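Local coordinates for protein putative alpha-L-fucosidase (Bacteroides thetaiotaomicron, PDB 3EYP) that probably hydrolyses alpha-L-fucosidic linkages as a family 29 glycoside hydrolase, at residues 15-20 with 289-294; 22-27 with 69-74; 214-219 with 252-257. One frame throughout, in Å; residues are numbered along the deposited sequence. Where two conformers were deposited one is given.

Interaction 1 of 3, residues 15-20 with 289-294; sequences LEWYNR and NSVLLL
Val-291 makes the apolar half of this contact by pushing its CG2 methyl onto the indole of Trp-17. Val-291 CG2 stands 3.5 Å from the centroid of the Trp-17 six-membered ring, close to the ring normal, as a CH-pi contact. With CG1 anti to its backbone N (chi1 164°), Val-291 has CG2 beside that N and CB 3.5 Å from Trp-17 CZ2. Val-291 CG2 also lies 4.1 Å from Tyr-18 CD2. Trp-17 CZ3 lies over the centre of the Tyr-18 ring, and Tyr-18 CE1 lies in the indole plane at its edge.

Helix 12-20 plugs the N-terminal end of a TIM-type beta/alpha-barrel: Trp-17 and Arg-20 pack on Val-193 at the start of one strand, and Val-291 lies near the start of strand 291-295.

One direct hydrogen bond joins the segments, at the far end of Tyr-18, whose chi1 of -109° is not staggered. Tyr-18 OH donates to Asn-289 O over 2.8 Å, coming from above the carbonyl plane. Tyr-18 OH is also 2.8 Å from Asn-289 OD1, which accepts from His-421 N. A water bridges the backbones, 2.8 Å from Tyr-18 O and 2.9 Å from Ser-290 O.

The indole N-H of Trp-17 goes to Glu-253. Within the helix Arg-20 grips Glu-16 side-on, Arg-20 NE 2.7 Å from Glu-16 OE2 and almost straight at 177°; OE2 also meets Lys-119, and Arg-20 NH1 reaches Glu-162.

Interaction 2 of 3, residues 22-27 with 69-74; sequences MIAFFH and PAAILT
Strands 22-26 and 70-74 run parallel, and four backbone bonds zip them together: Ala-24 N to Ala-70 O, Ile-72 N to Ala-24 O, Phe-26 N to Ile-72 O and Thr-74 N to Phe-26 O.

Ile-72 is the best side chain to follow. Ile-72 CB lies 3.8 Å from Ala-24 O and 3.9 Å from Phe-25 CD1. There it branches: Ile-72 CG2, anti to the backbone N, meets Phe-25 CE1 at 3.7 Å, while Ile-72 CG1 takes the other course and lies 3.9 Å from Ile-23 CG2. The tip, Ile-72 CD1, ends 4.0 Å from that same Ile-23 CG2. Ile-23, Phe-25 and Ile-72 share the face turned into the TIM-type barrel; Ala-24, Phe-26, Ala-71 and Leu-73 point outward, to helices 56-65 and 105-116.

At the C-terminal end Thr-74 CG2 stands over the middle of the His-27 imidazole, 3.6 Å from the ring centroid. His-27 in turn lays its CE1 over the face of Phe-25. Its ND1 is bonded to Asn-295 and its NE2 to a glycerol, probably from the crystallisation liquor. An alanine at His-27 would probably loosen Thr-74 and Phe-25 and would lose the polar grip on Asn-295.

Backbone bonding thus sets the register, apolar side chains fill both faces, and a polar ring fixed on several sides faces the mouth where TIM-barrel enzymes carry their active sites.

Interaction 3 of 3, residues 214-219 with 252-257; sequences GEAGDP and AETDVS
Thr-254 does most of the touching here, with its methyl. Thr-254 CG2 comes against the bare backbone of Gly-214, 3.4 Å from Gly-214 CA and 3.5 Å from Gly-214 C. The other branch, Thr-254 OG1, lies 3.7 Å from Ala-216 CB, so the two arms of the threonine sit against two different residues of the loop. Val-256 finishes this first shell more loosely, its CB 4.1 Å from Gly-214 CA. No direct hydrogen bond joins the two segments. A single water does the polar work, accepting from Gly-214 N at 2.8 Å and lying 2.6 Å from Asp-255 O, so that the loop is tied to the strand backbone through solvent.

Geometry explains the close approach. Gly-214 has a positive phi of 87°, and a side chain on it would come tight against Val-256 CG1, the branch that a chi1 of 62° holds in the crowded position between N and the carbonyl carbon. Thr-254 presents its methyl because chi1 is -57°, which sets CG2 anti to the backbone N and OG1 beside it.

One step further out, Thr-254 OG1 is hydrogen-bonded to Ser-290 OG, beside strand 291-295, which steadies the rotation of the threonine. The loop is held by its own carbonyls: Gly-214 O bonds to Thr-284 OG1, and Ala-216 O to Arg-288 NH1.

The two faces of strand 253-257 differ sharply. Thr-254 and Val-256 pack outward against the loop, whereas Asp-255 points away from it and hydrogen-bonds a glycerol, probably from the crystallisation liquor. This is a strand in the wall of a TIM-type barrel, the fold of this family, with one face against an outer loop and the other toward the barrel interior.

In the fold
All three contacts are buried in the barrel domain and share its parallel sheet. Strand 291-295 stands between the other two: it pairs with strand 22-26 of interaction 2, where Leu-292 O probably bonds to Ile-23 N, and with strand 253-257 of interaction 3, where Thr-254 O probably receives Leu-293 N. Interaction 2 is true strand pairing, ruled by backbone bonds. Interaction 1 closes the N-terminal end with aromatic rings and a water, and its helix leads directly into strand 22-26. Interaction 3 lies on the outer side of the wall, smaller and joined by van der Waals packing, with a water as the polar link. Interactions 2 and 3 are farthest apart, their centres about 16 Å from each other.

Interaction 1 of 3, residues 15-20 with 289-294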
ATOM      1  N   LEU A  15      10.118   6.329  -0.319  1.00 41.11           N
ATOM      2  CA  LEU A  15      10.104   6.321  -1.797  1.00 40.54           C
ATOM      3  C   LEU A  15      10.061   4.877  -2.335  1.00 40.58           C
ATOM      4  O   LEU A  15       9.384   4.557  -3.289  1.00 40.05           O
ATOM      5  CB  LEU A  15      11.348   7.046  -2.337  1.00 40.56           C
ATOM      6  CG  LEU A  15      11.461   8.556  -2.200  1.00 41.21           C
ATOM      7  CD1 LEU A  15      12.968   8.956  -2.570  1.00 46.13           C
ATOM      8  CD2 LEU A  15      10.412   9.181  -3.156  1.00 40.93           C
ATOM      9  N   GLU A  16      10.848   4.017  -1.724  1.00 40.81           N
ATOM     10  CA  GLU A  16      10.917   2.592  -2.147  1.00 40.18           C
ATOM     11  C   GLU A  16       9.527   1.932  -1.996  1.00 40.29           C
ATOM     12  O   GLU A  16       9.005   1.267  -2.896  1.00 41.24           O
ATOM     13  CB  GLU A  16      12.008   1.873  -1.329  1.00 40.03           C
ATOM     14  CG  GLU A  16      12.111   0.350  -1.607  1.00 41.84           C
ATOM     15  CD  GLU A  16      11.042  -0.453  -0.864  1.00 44.94           C
ATOM     16  OE1 GLU A  16      10.864  -0.191   0.355  1.00 44.40           O
ATOM     17  OE2 GLU A  16      10.391  -1.325  -1.503  1.00 45.72           O
ATOM     18  N   TRP A  17       8.909   2.217  -0.862  1.00 39.75           N
ATOM     19  CA  TRP A  17       7.571   1.687  -0.508  1.00 39.58           C
ATOM     20  C   TRP A  17       6.510   2.200  -1.460  1.00 39.88           C
ATOM     21  O   TRP A  17       5.694   1.453  -1.993  1.00 40.25           O
ATOM     22  CB  TRP A  17       7.232   2.054   0.947  1.00 39.71           C
ATOM     23  CG  TRP A  17       5.797   1.894   1.365  1.00 41.33           C
ATOM     24  CD1 TRP A  17       5.218   0.780   1.884  1.00 40.62           C
ATOM     25  CD2 TRP A  17       4.771   2.913   1.356  1.00 41.72           C
ATOM     26  NE1 TRP A  17       3.887   1.028   2.200  1.00 39.75           N
ATOM     27  CE2 TRP A  17       3.585   2.321   1.865  1.00 41.80           C
ATOM     28  CE3 TRP A  17       4.720   4.226   0.906  1.00 40.98           C
ATOM     29  CZ2 TRP A  17       2.393   3.013   1.959  1.00 39.57           C
ATOM     30  CZ3 TRP A  17       3.529   4.919   0.994  1.00 40.25           C
ATOM     31  CH2 TRP A  17       2.374   4.310   1.534  1.00 39.27           C
ATOM     32  N   TYR A  18       6.572   3.491  -1.757  1.00 39.32           N
ATOM     33  CA  TYR A  18       5.594   4.074  -2.675  1.00 39.04           C
ATOM     34  C   TYR A  18       5.633   3.382  -4.050  1.00 40.07           C
ATOM     35  O   TYR A  18       4.615   3.137  -4.705  1.00 40.13           O
ATOM     36  CB  TYR A  18       5.812   5.601  -2.812  1.00 39.23           C
ATOM     37  CG  TYR A  18       4.761   6.468  -2.166  1.00 38.28           C
ATOM     38  CD1 TYR A  18       5.123   7.540  -1.348  1.00 39.24           C
ATOM     39  CD2 TYR A  18       3.404   6.243  -2.419  1.00 39.85           C
ATOM     40  CE1 TYR A  18       4.164   8.371  -0.800  1.00 42.79           C
ATOM     41  CE2 TYR A  18       2.438   7.046  -1.862  1.00 40.43           C
ATOM     42  CZ  TYR A  18       2.820   8.088  -1.035  1.00 40.80           C
ATOM     43  OH  TYR A  18       1.864   8.903  -0.489  1.00 40.00           O
ATOM     44  N   ASN A  19       6.855   3.096  -4.478  1.00 39.39           N
ATOM     45  CA  ASN A  19       7.101   2.547  -5.796  1.00 41.34           C
ATOM     46  C   ASN A  19       6.618   1.102  -5.973  1.00 41.87           C
ATOM     47  O   ASN A  19       6.452   0.597  -7.101  1.00 40.87           O
ATOM     48  CB  ASN A  19       8.593   2.642  -6.132  1.00 41.69           C
ATOM     49  CG  ASN A  19       8.856   2.386  -7.604  1.00 47.79           C
ATOM     50  OD1 ASN A  19       8.113   2.857  -8.485  1.00 50.95           O
ATOM     51  ND2 ASN A  19       9.863   1.567  -7.876  1.00 49.89           N
ATOM     52  N   ARG A  20       6.365   0.451  -4.850  1.00 40.57           N
ATOM     53  CA  ARG A  20       5.863  -0.959  -4.877  1.00 40.58           C
ATOM     54  C   ARG A  20       4.449  -1.040  -5.494  1.00 40.26           C
ATOM     55  O   ARG A  20       4.063  -1.943  -6.246  1.00 39.46           O
ATOM     56  CB  ARG A  20       5.819  -1.554  -3.467  1.00 41.19           C
ATOM     57  CG  ARG A  20       7.128  -1.593  -2.731  1.00 41.70           C
ATOM     58  CD  ARG A  20       6.929  -2.268  -1.353  1.00 41.50           C
ATOM     59  NE  ARG A  20       8.054  -2.056  -0.462  1.00 41.30           N
ATOM     60  CZ  ARG A  20       8.011  -2.236   0.861  1.00 41.09           C
ATOM     61  NH1 ARG A  20       6.910  -2.641   1.476  1.00 42.45           N
ATOM     62  NH2 ARG A  20       9.069  -2.011   1.567  1.00 39.26           N
ATOM     63  N   ASN A 289      -2.850   8.304  -3.878  1.00 39.68           N
ATOM     64  CA  ASN A 289      -1.628   8.684  -3.197  1.00 38.65           C
ATOM     65  C   ASN A 289      -1.266   7.761  -2.026  1.00 38.46           C
ATOM     66  O   ASN A 289      -0.740   8.179  -1.001  1.00 36.35           O
ATOM     67  CB  ASN A 289      -1.648  10.155  -2.758  1.00 39.57           C
ATOM     68  CG  ASN A 289      -0.303  10.633  -2.233  1.00 38.20           C
ATOM     69  OD1 ASN A 289       0.733  10.219  -2.732  1.00 42.75           O
ATOM     70  ND2 ASN A 289      -0.312  11.520  -1.247  1.00 41.32           N
ATOM     71  N   SER A 290      -1.594   6.489  -2.215  1.00 39.15           N
ATOM     72  CA  SER A 290      -1.400   5.460  -1.224  1.00 40.55           C
ATOM     73  C   SER A 290      -0.825   4.193  -1.883  1.00 41.18           C
ATOM     74  O   SER A 290      -0.287   4.237  -3.011  1.00 41.31           O
ATOM     75  CB  SER A 290      -2.743   5.133  -0.544  1.00 41.96           C
ATOM     76  OG  SER A 290      -2.627   4.232   0.536  1.00 41.81           O
ATOM     77  N   VAL A 291      -0.833   3.106  -1.108  1.00 39.14           N
ATOM     78  CA  VAL A 291      -0.298   1.815  -1.557  1.00 38.88           C
ATOM     79  C   VAL A 291      -1.326   0.768  -1.094  1.00 39.85           C
ATOM     80  O   VAL A 291      -1.936   0.888  -0.003  1.00 39.79           O
ATOM     81  CB  VAL A 291       1.125   1.505  -0.951  1.00 39.06           C
ATOM     82  CG1 VAL A 291       1.537  -0.042  -1.081  1.00 39.14           C
ATOM     83  CG2 VAL A 291       2.249   2.409  -1.517  1.00 37.85           C
ATOM     84  N   LEU A 292      -1.545  -0.225  -1.936  1.00 39.28           N
ATOM     85  CA  LEU A 292      -2.559  -1.274  -1.673  1.00 38.98           C
ATOM     86  C   LEU A 292      -1.943  -2.564  -1.135  1.00 39.24           C
ATOM     87  O   LEU A 292      -1.068  -3.152  -1.743  1.00 39.92           O
ATOM     88  CB  LEU A 292      -3.366  -1.539  -2.929  1.00 39.09           C
ATOM     89  CG  LEU A 292      -4.394  -2.699  -2.942  1.00 41.67           C
ATOM     90  CD1 LEU A 292      -5.425  -2.538  -1.792  1.00 38.97           C
ATOM     91  CD2 LEU A 292      -5.114  -2.861  -4.346  1.00 39.64           C
ATOM     92  N   LEU A 293      -2.350  -2.905   0.072  1.00 38.60           N
ATOM     93  CA  LEU A 293      -1.946  -4.124   0.792  1.00 38.80           C
ATOM     94  C   LEU A 293      -3.170  -5.020   0.771  1.00 38.76           C
ATOM     95  O   LEU A 293      -4.179  -4.778   1.419  1.00 40.83           O
ATOM     96  CB  LEU A 293      -1.471  -3.803   2.225  1.00 39.44           C
ATOM     97  CG  LEU A 293      -1.156  -4.985   3.152  1.00 36.57           C
ATOM     98  CD1 LEU A 293      -0.061  -5.907   2.521  1.00 33.33           C
ATOM     99  CD2 LEU A 293      -0.693  -4.493   4.588  1.00 34.45           C
ATOM    100  N   LEU A 294      -3.098  -6.010  -0.088  1.00 38.36           N
ATOM    101  CA  LEU A 294      -4.186  -6.924  -0.356  1.00 37.92           C
ATOM    102  C   LEU A 294      -3.901  -8.287   0.178  1.00 39.09           C
ATOM    103  O   LEU A 294      -2.911  -8.920  -0.183  1.00 38.40           O
ATOM    104  CB  LEU A 294      -4.416  -7.057  -1.879  1.00 36.93           C
ATOM    105  CG  LEU A 294      -5.595  -7.836  -2.426  1.00 38.39           C
ATOM    106  CD1 LEU A 294      -6.963  -7.281  -1.937  1.00 35.71           C
ATOM    107  CD2 LEU A 294      -5.531  -7.841  -4.012  1.00 34.95           C
TER
HETATM  108  O   HOH W   1       1.815   3.513  -4.872  1.00 41.64           O

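Interaction 2 of 3, residues 22-27 with 69-74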
ATOM      1  N   MET A  22       1.672  -2.025  -4.937  1.00 40.02           N
ATOM      2  CA  MET A  22       0.878  -3.090  -4.283  1.00 39.85           C
ATOM      3  C   MET A  22       1.781  -3.983  -3.421  1.00 39.88           C
ATOM      4  O   MET A  22       2.988  -4.162  -3.685  1.00 42.31           O
ATOM      5  CB  MET A  22       0.179  -3.956  -5.348  1.00 40.72           C
ATOM      6  CG  MET A  22      -1.094  -3.392  -5.992  1.00 40.78           C
ATOM      7  SD  MET A  22      -1.962  -4.355  -7.249  1.00 38.07           S
ATOM      8  CE  MET A  22      -2.896  -5.472  -6.258  1.00 41.73           C
ATOM      9  N   ILE A  23       1.201  -4.523  -2.372  1.00 38.93           N
ATOM     10  CA  ILE A  23       1.867  -5.472  -1.428  1.00 39.13           C
ATOM     11  C   ILE A  23       0.897  -6.610  -1.102  1.00 39.34           C
ATOM     12  O   ILE A  23      -0.303  -6.359  -0.940  1.00 40.62           O
ATOM     13  CB  ILE A  23       2.308  -4.786  -0.113  1.00 38.24           C
ATOM     14  CG1 ILE A  23       3.122  -3.549  -0.387  1.00 40.81           C
ATOM     15  CG2 ILE A  23       3.077  -5.739   0.754  1.00 41.18           C
ATOM     16  CD1 ILE A  23       3.463  -2.685   0.888  1.00 40.87           C
ATOM     17  N   ALA A  24       1.341  -7.872  -1.082  1.00 38.95           N
ATOM     18  CA  ALA A  24       0.430  -8.922  -0.580  1.00 38.48           C
ATOM     19  C   ALA A  24       0.483  -9.130   0.935  1.00 37.99           C
ATOM     20  O   ALA A  24       1.500  -9.014   1.543  1.00 37.21           O
ATOM     21  CB  ALA A  24       0.642 -10.250  -1.305  1.00 39.85           C
ATOM     22  N   PHE A  25      -0.692  -9.414   1.519  1.00 37.27           N
ATOM     23  CA  PHE A  25      -0.793  -9.839   2.912  1.00 37.11           C
ATOM     24  C   PHE A  25      -1.132 -11.328   2.828  1.00 36.42           C
ATOM     25  O   PHE A  25      -1.796 -11.746   1.916  1.00 37.82           O
ATOM     26  CB  PHE A  25      -1.997  -9.177   3.600  1.00 37.11           C
ATOM     27  CG  PHE A  25      -1.692  -8.452   4.880  1.00 40.39           C
ATOM     28  CD1 PHE A  25      -0.589  -8.764   5.668  1.00 38.29           C
ATOM     29  CD2 PHE A  25      -2.578  -7.447   5.326  1.00 39.90           C
ATOM     30  CE1 PHE A  25      -0.374  -8.128   6.810  1.00 40.61           C
ATOM     31  CE2 PHE A  25      -2.354  -6.796   6.497  1.00 41.12           C
ATOM     32  CZ  PHE A  25      -1.258  -7.102   7.238  1.00 42.01           C
ATOM     33  N   PHE A  26      -0.589 -12.100   3.738  1.00 36.77           N
ATOM     34  CA  PHE A  26      -0.858 -13.535   3.844  1.00 35.85           C
ATOM     35  C   PHE A  26      -1.200 -13.820   5.280  1.00 36.92           C
ATOM     36  O   PHE A  26      -0.311 -13.973   6.132  1.00 36.88           O
ATOM     37  CB  PHE A  26       0.338 -14.403   3.444  1.00 37.49           C
ATOM     38  CG  PHE A  26       0.665 -14.372   1.969  1.00 35.34           C
ATOM     39  CD1 PHE A  26      -0.284 -14.632   1.046  1.00 40.11           C
ATOM     40  CD2 PHE A  26       1.954 -14.097   1.544  1.00 35.54           C
ATOM     41  CE1 PHE A  26      -0.000 -14.597  -0.280  1.00 38.92           C
ATOM     42  CE2 PHE A  26       2.252 -14.067   0.201  1.00 37.73           C
ATOM     43  CZ  PHE A  26       1.282 -14.286  -0.708  1.00 36.78           C
ATOM     44  N   HIS A  27      -2.499 -13.840   5.558  1.00 35.39           N
ATOM     45  CA  HIS A  27      -3.015 -14.150   6.878  1.00 35.16           C
ATOM     46  C   HIS A  27      -3.233 -15.679   6.972  1.00 36.45           C
ATOM     47  O   HIS A  27      -4.117 -16.238   6.334  1.00 38.06           O
ATOM     48  CB  HIS A  27      -4.343 -13.457   7.182  1.00 35.45           C
ATOM     49  CG  HIS A  27      -4.191 -12.069   7.703  1.00 36.83           C
ATOM     50  ND1 HIS A  27      -3.722 -11.045   6.913  1.00 36.00           N
ATOM     51  CD2 HIS A  27      -4.393 -11.537   8.943  1.00 38.96           C
ATOM     52  CE1 HIS A  27      -3.646  -9.939   7.639  1.00 41.84           C
ATOM     53  NE2 HIS A  27      -4.056 -10.201   8.868  1.00 38.84           N
ATOM     54  N   PRO A  69       5.029  -6.929  -6.025  1.00 39.60           N
ATOM     55  CA  PRO A  69       6.487  -7.058  -5.845  1.00 39.69           C
ATOM     56  C   PRO A  69       6.934  -7.394  -4.443  1.00 39.29           C
ATOM     57  O   PRO A  69       8.134  -7.614  -4.176  1.00 38.71           O
ATOM     58  CB  PRO A  69       6.975  -5.655  -6.203  1.00 41.07           C
ATOM     59  CG  PRO A  69       5.779  -4.784  -5.739  1.00 39.60           C
ATOM     60  CD  PRO A  69       4.619  -5.509  -6.098  1.00 40.42           C
ATOM     61  N   ALA A  70       5.951  -7.455  -3.539  1.00 38.35           N
ATOM     62  CA  ALA A  70       6.255  -7.569  -2.094  1.00 37.69           C
ATOM     63  C   ALA A  70       5.110  -8.266  -1.321  1.00 37.67           C
ATOM     64  O   ALA A  70       3.955  -8.299  -1.763  1.00 38.06           O
ATOM     65  CB  ALA A  70       6.632  -6.200  -1.480  1.00 36.73           C
ATOM     66  N   ALA A  71       5.510  -8.926  -0.247  1.00 38.02           N
ATOM     67  CA  ALA A  71       4.648  -9.807   0.566  1.00 38.67           C
ATOM     68  C   ALA A  71       4.996  -9.759   2.044  1.00 38.23           C
ATOM     69  O   ALA A  71       6.140  -9.799   2.408  1.00 40.87           O
ATOM     70  CB  ALA A  71       4.686 -11.293   0.069  1.00 37.86           C
ATOM     71  N   ILE A  72       3.936  -9.641   2.826  1.00 38.10           N
ATOM     72  CA  ILE A  72       3.906  -9.651   4.324  1.00 37.25           C
ATOM     73  C   ILE A  72       3.153 -10.859   4.866  1.00 38.27           C
ATOM     74  O   ILE A  72       1.941 -11.048   4.686  1.00 37.78           O
ATOM     75  CB  ILE A  72       3.257  -8.361   4.883  1.00 37.74           C
ATOM     76  CG1 ILE A  72       3.999  -7.152   4.271  1.00 39.30           C
ATOM     77  CG2 ILE A  72       3.289  -8.333   6.455  1.00 37.30           C
ATOM     78  CD1 ILE A  72       3.473  -5.715   4.706  1.00 37.30           C
ATOM     79  N   LEU A  73       3.885 -11.684   5.580  1.00 37.96           N
ATOM     80  CA  LEU A  73       3.284 -12.855   6.278  1.00 37.19           C
ATOM     81  C   LEU A  73       2.957 -12.602   7.743  1.00 37.89           C
ATOM     82  O   LEU A  73       3.743 -12.025   8.491  1.00 37.22           O
ATOM     83  CB  LEU A  73       4.258 -14.033   6.221  1.00 37.52           C
ATOM     84  CG  LEU A  73       3.838 -15.311   7.014  1.00 37.39           C
ATOM     85  CD1 LEU A  73       2.677 -15.983   6.330  1.00 39.99           C
ATOM     86  CD2 LEU A  73       5.080 -16.251   7.036  1.00 36.23           C
ATOM     87  N   THR A  74       1.798 -13.076   8.180  1.00 37.65           N
ATOM     88  CA  THR A  74       1.518 -13.099   9.620  1.00 39.40           C
ATOM     89  C   THR A  74       2.363 -14.146  10.373  1.00 38.87           C
ATOM     90  O   THR A  74       1.924 -15.284  10.581  1.00 39.63           O
ATOM     91  CB  THR A  74       0.016 -13.361   9.937  1.00 39.01           C
ATOM     92  OG1 THR A  74      -0.377 -14.655   9.420  1.00 39.38           O
ATOM     93  CG2 THR A  74      -0.857 -12.252   9.347  1.00 37.99           C
TER

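Interaction 3 of 3, residues 214-219 with 252-257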
ATOM      1  N   GLY A 214     -10.665  -0.509   1.830  1.00 42.84           N
ATOM      2  CA  GLY A 214      -9.768  -0.246   0.713  1.00 42.51           C
ATOM      3  C   GLY A 214      -9.947   1.140   0.104  1.00 42.52           C
ATOM      4  O   GLY A 214      -9.670   1.371  -1.083  1.00 42.61           O
ATOM      5  N   GLU A 215     -10.454   2.037   0.935  1.00 42.21           N
ATOM      6  CA  GLU A 215     -10.784   3.403   0.520  0.50 42.14           C
ATOM      7  C   GLU A 215      -9.983   4.454   1.272  1.00 41.73           C
ATOM      8  O   GLU A 215     -10.346   4.869   2.365  1.00 40.66           O
ATOM      9  CB  GLU A 215     -12.270   3.685   0.762  0.50 42.80           C
ATOM     10  CG  GLU A 215     -13.273   2.809   0.002  0.50 44.15           C
ATOM     11  CD  GLU A 215     -14.689   3.118   0.434  0.50 44.98           C
ATOM     12  OE1 GLU A 215     -14.906   4.278   0.837  0.50 47.87           O
ATOM     13  OE2 GLU A 215     -15.566   2.225   0.387  0.50 41.91           O
ATOM     14  N   ALA A 216      -8.890   4.881   0.685  1.00 42.07           N
ATOM     15  CA  ALA A 216      -8.177   6.048   1.197  1.00 40.51           C
ATOM     16  C   ALA A 216      -9.024   7.322   0.850  1.00 41.00           C
ATOM     17  O   ALA A 216      -9.904   7.287  -0.025  1.00 41.90           O
ATOM     18  CB  ALA A 216      -6.795   6.103   0.585  1.00 40.02           C
ATOM     19  N   GLY A 217      -8.745   8.436   1.517  1.00 40.87           N
ATOM     20  CA  GLY A 217      -9.500   9.648   1.325  1.00 41.42           C
ATOM     21  C   GLY A 217      -9.265  10.347   0.006  1.00 41.97           C
ATOM     22  O   GLY A 217      -8.282  10.072  -0.736  1.00 41.77           O
ATOM     23  N   ASP A 218     -10.166  11.283  -0.271  1.00 40.81           N
ATOM     24  CA  ASP A 218      -9.956  12.227  -1.391  1.00 40.32           C
ATOM     25  C   ASP A 218     -10.187  13.612  -0.787  1.00 41.43           C
ATOM     26  O   ASP A 218     -11.318  13.982  -0.467  1.00 41.58           O
ATOM     27  CB  ASP A 218     -10.889  11.889  -2.544  1.00 40.78           C
ATOM     28  CG  ASP A 218     -10.742  12.793  -3.713  1.00 40.47           C
ATOM     29  OD1 ASP A 218     -11.450  12.566  -4.715  1.00 41.40           O
ATOM     30  OD2 ASP A 218      -9.971  13.763  -3.637  1.00 44.00           O
ATOM     31  N   PRO A 219      -9.118  14.371  -0.547  1.00 41.37           N
ATOM     32  CA  PRO A 219      -7.737  14.058  -0.829  1.00 41.48           C
ATOM     33  C   PRO A 219      -7.170  13.093   0.191  1.00 41.46           C
ATOM     34  O   PRO A 219      -7.760  12.825   1.229  1.00 40.85           O
ATOM     35  CB  PRO A 219      -7.030  15.397  -0.667  1.00 40.51           C
ATOM     36  CG  PRO A 219      -7.888  16.092   0.394  1.00 44.00           C
ATOM     37  CD  PRO A 219      -9.276  15.711   0.057  1.00 42.23           C
ATOM     38  N   ALA A 252      -0.136   7.126   3.938  1.00 38.41           N
ATOM     39  CA  ALA A 252      -1.146   6.077   4.177  1.00 38.82           C
ATOM     40  C   ALA A 252      -0.874   4.792   3.420  1.00 39.46           C
ATOM     41  O   ALA A 252      -0.658   4.754   2.185  1.00 40.38           O
ATOM     42  CB  ALA A 252      -2.564   6.577   3.838  1.00 37.68           C
ATOM     43  N   GLU A 253      -1.023   3.697   4.163  1.00 40.23           N
ATOM     44  CA  GLU A 253      -1.072   2.339   3.567  1.00 39.34           C
ATOM     45  C   GLU A 253      -2.478   1.718   3.715  1.00 38.66           C
ATOM     46  O   GLU A 253      -3.025   1.647   4.781  1.00 39.02           O
ATOM     47  CB  GLU A 253      -0.015   1.455   4.225  1.00 40.25           C
ATOM     48  CG  GLU A 253       0.287   0.135   3.441  1.00 40.69           C
ATOM     49  CD  GLU A 253       1.162  -0.796   4.261  1.00 43.39           C
ATOM     50  OE1 GLU A 253       2.376  -0.887   4.012  1.00 39.23           O
ATOM     51  OE2 GLU A 253       0.648  -1.394   5.194  1.00 40.12           O
ATOM     52  N   THR A 254      -3.084   1.345   2.588  1.00 37.96           N
ATOM     53  CA  THR A 254      -4.459   0.922   2.546  1.00 38.56           C
ATOM     54  C   THR A 254      -4.551  -0.593   2.508  1.00 38.95           C
ATOM     55  O   THR A 254      -4.159  -1.225   1.536  1.00 39.66           O
ATOM     56  CB  THR A 254      -5.195   1.492   1.279  1.00 38.59           C
ATOM     57  OG1 THR A 254      -5.078   2.937   1.303  1.00 40.14           O
ATOM     58  CG2 THR A 254      -6.649   1.115   1.244  1.00 38.21           C
ATOM     59  N   ASP A 255      -5.106  -1.138   3.562  1.00 38.89           N
ATOM     60  CA  ASP A 255      -5.195  -2.629   3.731  1.00 39.78           C
ATOM     61  C   ASP A 255      -6.583  -3.160   3.576  1.00 39.84           C
ATOM     62  O   ASP A 255      -7.516  -2.574   4.068  1.00 39.17           O
ATOM     63  CB  ASP A 255      -4.589  -3.100   5.031  1.00 39.66           C
ATOM     64  CG  ASP A 255      -5.362  -2.687   6.263  1.00 45.20           C
ATOM     65  OD1 ASP A 255      -5.790  -1.507   6.373  1.00 43.83           O
ATOM     66  OD2 ASP A 255      -5.474  -3.556   7.170  1.00 49.18           O
ATOM     67  N   VAL A 256      -6.702  -4.295   2.873  1.00 39.26           N
ATOM     68  CA  VAL A 256      -8.002  -4.891   2.645  1.00 39.36           C
ATOM     69  C   VAL A 256      -7.838  -6.361   2.273  1.00 38.92           C
ATOM     70  O   VAL A 256      -6.808  -6.796   1.753  1.00 39.99           O
ATOM     71  CB  VAL A 256      -8.788  -4.091   1.532  1.00 39.65           C
ATOM     72  CG1 VAL A 256      -8.026  -4.154   0.202  1.00 40.19           C
ATOM     73  CG2 VAL A 256     -10.182  -4.564   1.354  1.00 41.59           C
ATOM     74  N   SER A 257      -8.809  -7.127   2.650  1.00 37.41           N
ATOM     75  CA  SER A 257      -8.881  -8.501   2.235  1.00 37.61           C
ATOM     76  C   SER A 257      -9.596  -8.716   0.897  1.00 38.88           C
ATOM     77  O   SER A 257     -10.580  -8.072   0.522  1.00 39.08           O
ATOM     78  CB  SER A 257      -9.540  -9.367   3.324  1.00 37.84           C
ATOM     79  OG  SER A 257      -9.305 -10.752   3.084  1.00 37.33           O
TER
HETATM   80  O   HOH W   2      -8.576  -0.206   3.739  1.00 39.89           O